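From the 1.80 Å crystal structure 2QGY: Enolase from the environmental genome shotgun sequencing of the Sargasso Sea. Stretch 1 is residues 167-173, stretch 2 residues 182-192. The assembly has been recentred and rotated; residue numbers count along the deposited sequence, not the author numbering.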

# COMPACT_ATOMS: atom_id res chain seq x y z
N GLY A 167 3.09 -13.44 -28.21
CA GLY A 167 1.88 -13.87 -27.51
C GLY A 167 0.85 -12.76 -27.49
O GLY A 167 1.18 -11.62 -27.77
N ILE A 168 -0.39 -13.10 -27.19
CA ILE A 168 -1.44 -12.08 -27.00
C ILE A 168 -2.16 -12.37 -25.70
O ILE A 168 -2.53 -13.54 -25.43
N LYS A 169 -2.32 -11.35 -24.86
CA LYS A 169 -3.10 -11.49 -23.63
C LYS A 169 -4.48 -10.84 -23.77
O LYS A 169 -4.59 -9.69 -24.16
N ILE A 170 -5.54 -11.60 -23.51
CA ILE A 170 -6.91 -11.08 -23.54
C ILE A 170 -7.60 -11.14 -22.18
O ILE A 170 -7.10 -11.79 -21.23
N TYR A 171 -8.73 -10.45 -22.07
CA TYR A 171 -9.52 -10.40 -20.85
C TYR A 171 -10.88 -11.02 -21.14
O TYR A 171 -11.81 -10.32 -21.56
N PRO A 172 -11.00 -12.35 -20.95
CA PRO A 172 -12.13 -13.13 -21.47
C PRO A 172 -13.34 -13.22 -20.55
O PRO A 172 -14.34 -13.82 -20.93
N MET A 173 -13.29 -12.63 -19.35
CA MET A 173 -14.47 -12.73 -18.47
C MET A 173 -15.54 -11.72 -18.87
O MET A 173 -15.47 -10.55 -18.50
N GLN A 182 -16.96 -18.49 -26.00
CA GLN A 182 -17.09 -18.10 -27.41
C GLN A 182 -16.00 -17.14 -27.83
O GLN A 182 -15.39 -17.28 -28.89
N PHE A 183 -15.76 -16.16 -26.96
CA PHE A 183 -14.70 -15.20 -27.17
C PHE A 183 -13.33 -15.87 -27.26
O PHE A 183 -12.58 -15.59 -28.19
N VAL A 184 -13.01 -16.78 -26.33
CA VAL A 184 -11.72 -17.47 -26.37
C VAL A 184 -11.61 -18.32 -27.65
O VAL A 184 -10.56 -18.35 -28.29
N GLU A 185 -12.70 -18.98 -28.01
CA GLU A 185 -12.73 -19.84 -29.20
C GLU A 185 -12.43 -19.07 -30.48
O GLU A 185 -11.54 -19.46 -31.25
N LYS A 186 -13.16 -17.97 -30.69
CA LYS A 186 -12.93 -17.08 -31.83
C LYS A 186 -11.50 -16.53 -31.87
O LYS A 186 -10.89 -16.45 -32.93
N VAL A 187 -10.95 -16.18 -30.70
CA VAL A 187 -9.58 -15.70 -30.66
C VAL A 187 -8.59 -16.77 -31.14
O VAL A 187 -7.72 -16.51 -31.97
N ARG A 188 -8.75 -17.98 -30.62
CA ARG A 188 -7.90 -19.11 -30.99
C ARG A 188 -7.98 -19.40 -32.51
O ARG A 188 -6.99 -19.80 -33.14
N GLU A 189 -9.13 -19.12 -33.11
CA GLU A 189 -9.32 -19.30 -34.55
C GLU A 189 -8.55 -18.27 -35.38
O GLU A 189 -8.06 -18.58 -36.46
N ILE A 190 -8.47 -17.06 -34.86
CA ILE A 190 -7.74 -15.98 -35.50
C ILE A 190 -6.23 -16.20 -35.42
O ILE A 190 -5.52 -15.99 -36.41
N VAL A 191 -5.75 -16.64 -34.25
CA VAL A 191 -4.32 -16.67 -33.97
C VAL A 191 -3.70 -18.05 -34.23
O VAL A 191 -2.49 -18.16 -34.39
N GLY A 192 -4.54 -19.08 -34.30
CA GLY A 192 -4.04 -20.42 -34.56
C GLY A 192 -3.66 -21.11 -33.28
O GLY A 192 -3.72 -20.52 -32.20

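How do a short strand and a helix hold together here without a single hydrogen bond between them? The strand, Ile-168 to Ile-170, runs nearly antiparallel to the helix, at 165° between their N-to-C directions, and the two axes approach to 11.2 Å. That spacing leaves room for a layer of side chains, and the layer is wholly apolar. Strand alternation decides who enters it: Ile-168 and Ile-170 point toward the helix, whereas Lys-169 between them lies out of its reach, its amino group hydrogen-bonded elsewhere in the structure. On the helix, Phe-183, Val-187 and Val-191 recur every four residues and so point toward the strand, while Val-184 joins them from a sideways position.

What places Ile-170 at the centre of the packing? Its chi1 is p (59°) and its chi2 is t (166°), which extends CG1 and then CD1 toward the helix. The terminal methyl meets three side chains there: CD1 of Ile-170 is 4.0 Å from CE2 of Phe-183, 4.1 Å from CG2 of Val-187 and 4.4 Å from CG2 of Val-184. These residues span one helical turn, so a single methyl group can reach all of them. Ile-168 takes a different route, with chi1 m (-69°) and chi2 t (169°), and the extended end of its chain brings CD1 to 4.0 Å from CG1 of Val-191, whose own chi1 is m (-53°). Because the directions are antiparallel, the earlier strand residue meets the later helix residue.

How does the ring of Phe-183 fit against the end of the strand and the loop beyond? With chi1 t (-178°) and chi2 at 46°, the ring reaches the backbone as well as side chains. Its CD2 lies 3.8 Å from CA of Pro-172, which sits at the ring edge, near its plane; CB of Pro-172 is 4.2 Å from the same CD2 of Phe-183. Tyr-171 offers its backbone instead of its side chain: its CA-to-CB bond points away from the helix, yet its O comes within 4.0 Å of CE2 of Phe-183. Pro-172, its ring puckered C-gamma endo, also packs CB 3.7 Å from CG2 of Val-184. The chi1 of Val-184 is t (-179°), and CG2 serves both Pro-172 and Ile-170.

Where are the polar groups of the helix, if none enters this layer? They lie out of reach of the strand, and some of them are paired within the stretch. Gln-182 NE2 donates to Glu-185 OE1 at 3.0 Å, a bond between side chains three residues apart on the helix. Arg-188, with chi1 t (-169°) and chi2 p (46°), carries its guanidinium toward the helix's C-terminal end, where NH1 of Arg-188 donates to O of Gly-192 at 3.0 Å. Gly-192 has left helical geometry with a positive phi of 88°; at its backbone angles a CB would be jammed against the carbonyl oxygen of Val-191.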

# COMPACT_ATOMS: atom_id res chain seq x y z
CB ILE A 168 -2.45 -12.05 -28.19
CG1 ILE A 168 -1.77 -11.52 -29.46
CG2 ILE A 168 -3.68 -11.16 -27.87
CD1 ILE A 168 -2.58 -11.69 -30.75
CB LYS A 169 -2.34 -10.96 -22.40
CG LYS A 169 -3.06 -11.27 -21.11
CD LYS A 169 -2.25 -10.98 -19.85
CE LYS A 169 -2.02 -9.46 -19.64
NZ LYS A 169 -1.03 -9.19 -18.52
CB ILE A 170 -7.76 -11.85 -24.58
CG1 ILE A 170 -7.78 -13.34 -24.22
CG2 ILE A 170 -7.20 -11.65 -26.01
CD1 ILE A 170 -8.82 -14.16 -24.94
CB TYR A 171 -9.67 -8.95 -20.36
CG TYR A 171 -8.38 -8.33 -19.83
CD1 TYR A 171 -8.23 -8.05 -18.47
CD2 TYR A 171 -7.35 -8.02 -20.69
CE1 TYR A 171 -7.02 -7.47 -17.98
CE2 TYR A 171 -6.15 -7.45 -20.21
CZ TYR A 171 -6.01 -7.20 -18.86
OH TYR A 171 -4.84 -6.61 -18.40
CB PRO A 172 -11.50 -14.51 -21.67
CG PRO A 172 -10.56 -14.63 -20.49
CD PRO A 172 -10.02 -13.22 -20.27
CB MET A 173 -14.12 -12.60 -16.98
CG MET A 173 -13.15 -13.67 -16.48
SD MET A 173 -13.63 -15.44 -16.65
CE MET A 173 -14.44 -15.76 -15.10
CB GLN A 182 -18.45 -17.46 -27.70
CG GLN A 182 -19.45 -18.42 -28.32
CD GLN A 182 -18.81 -19.37 -29.31
OE1 GLN A 182 -18.33 -18.96 -30.38
NE2 GLN A 182 -18.77 -20.66 -28.96
CB PHE A 183 -14.73 -14.13 -26.08
CG PHE A 183 -13.68 -13.07 -26.25
CD1 PHE A 183 -13.46 -12.48 -27.49
CD2 PHE A 183 -12.89 -12.68 -25.17
CE1 PHE A 183 -12.48 -11.50 -27.66
CE2 PHE A 183 -11.91 -11.71 -25.32
CZ PHE A 183 -11.70 -11.12 -26.57
CB VAL A 184 -11.44 -18.33 -25.10
CG1 VAL A 184 -10.09 -18.99 -25.18
CG2 VAL A 184 -11.50 -17.48 -23.82
CB GLU A 185 -14.06 -20.57 -29.31
CG GLU A 185 -14.05 -21.67 -30.38
CD GLU A 185 -15.36 -22.40 -30.49
OE1 GLU A 185 -16.28 -22.13 -29.68
OE2 GLU A 185 -15.48 -23.25 -31.40
CB LYS A 186 -13.96 -15.95 -31.82
CG LYS A 186 -15.38 -16.46 -32.06
CD LYS A 186 -16.47 -15.61 -31.40
CE LYS A 186 -17.24 -14.74 -32.39
NZ LYS A 186 -18.56 -14.38 -31.82
CB VAL A 187 -9.16 -15.20 -29.24
CG1 VAL A 187 -7.67 -14.95 -29.20
CG2 VAL A 187 -9.94 -13.95 -28.86
CB ARG A 188 -8.25 -20.33 -30.11
CG ARG A 188 -7.30 -21.53 -30.19
CD ARG A 188 -5.85 -21.13 -30.11
NE ARG A 188 -5.28 -21.30 -28.78
CZ ARG A 188 -4.08 -20.87 -28.43
NH1 ARG A 188 -3.31 -20.20 -29.29
NH2 ARG A 188 -3.65 -21.08 -27.19
CB GLU A 189 -10.80 -19.23 -34.91
CG GLU A 189 -11.09 -19.88 -36.24
CD GLU A 189 -11.97 -19.04 -37.13
OE1 GLU A 189 -12.99 -18.51 -36.63
OE2 GLU A 189 -11.63 -18.91 -38.33
CB ILE A 190 -8.09 -14.61 -34.83
CG1 ILE A 190 -9.58 -14.31 -35.00
CG2 ILE A 190 -7.20 -13.50 -35.38
CD1 ILE A 190 -10.05 -13.05 -34.28
CB VAL A 191 -4.00 -16.15 -32.50
CG1 VAL A 191 -4.62 -14.77 -32.26
CG2 VAL A 191 -4.45 -17.14 -31.43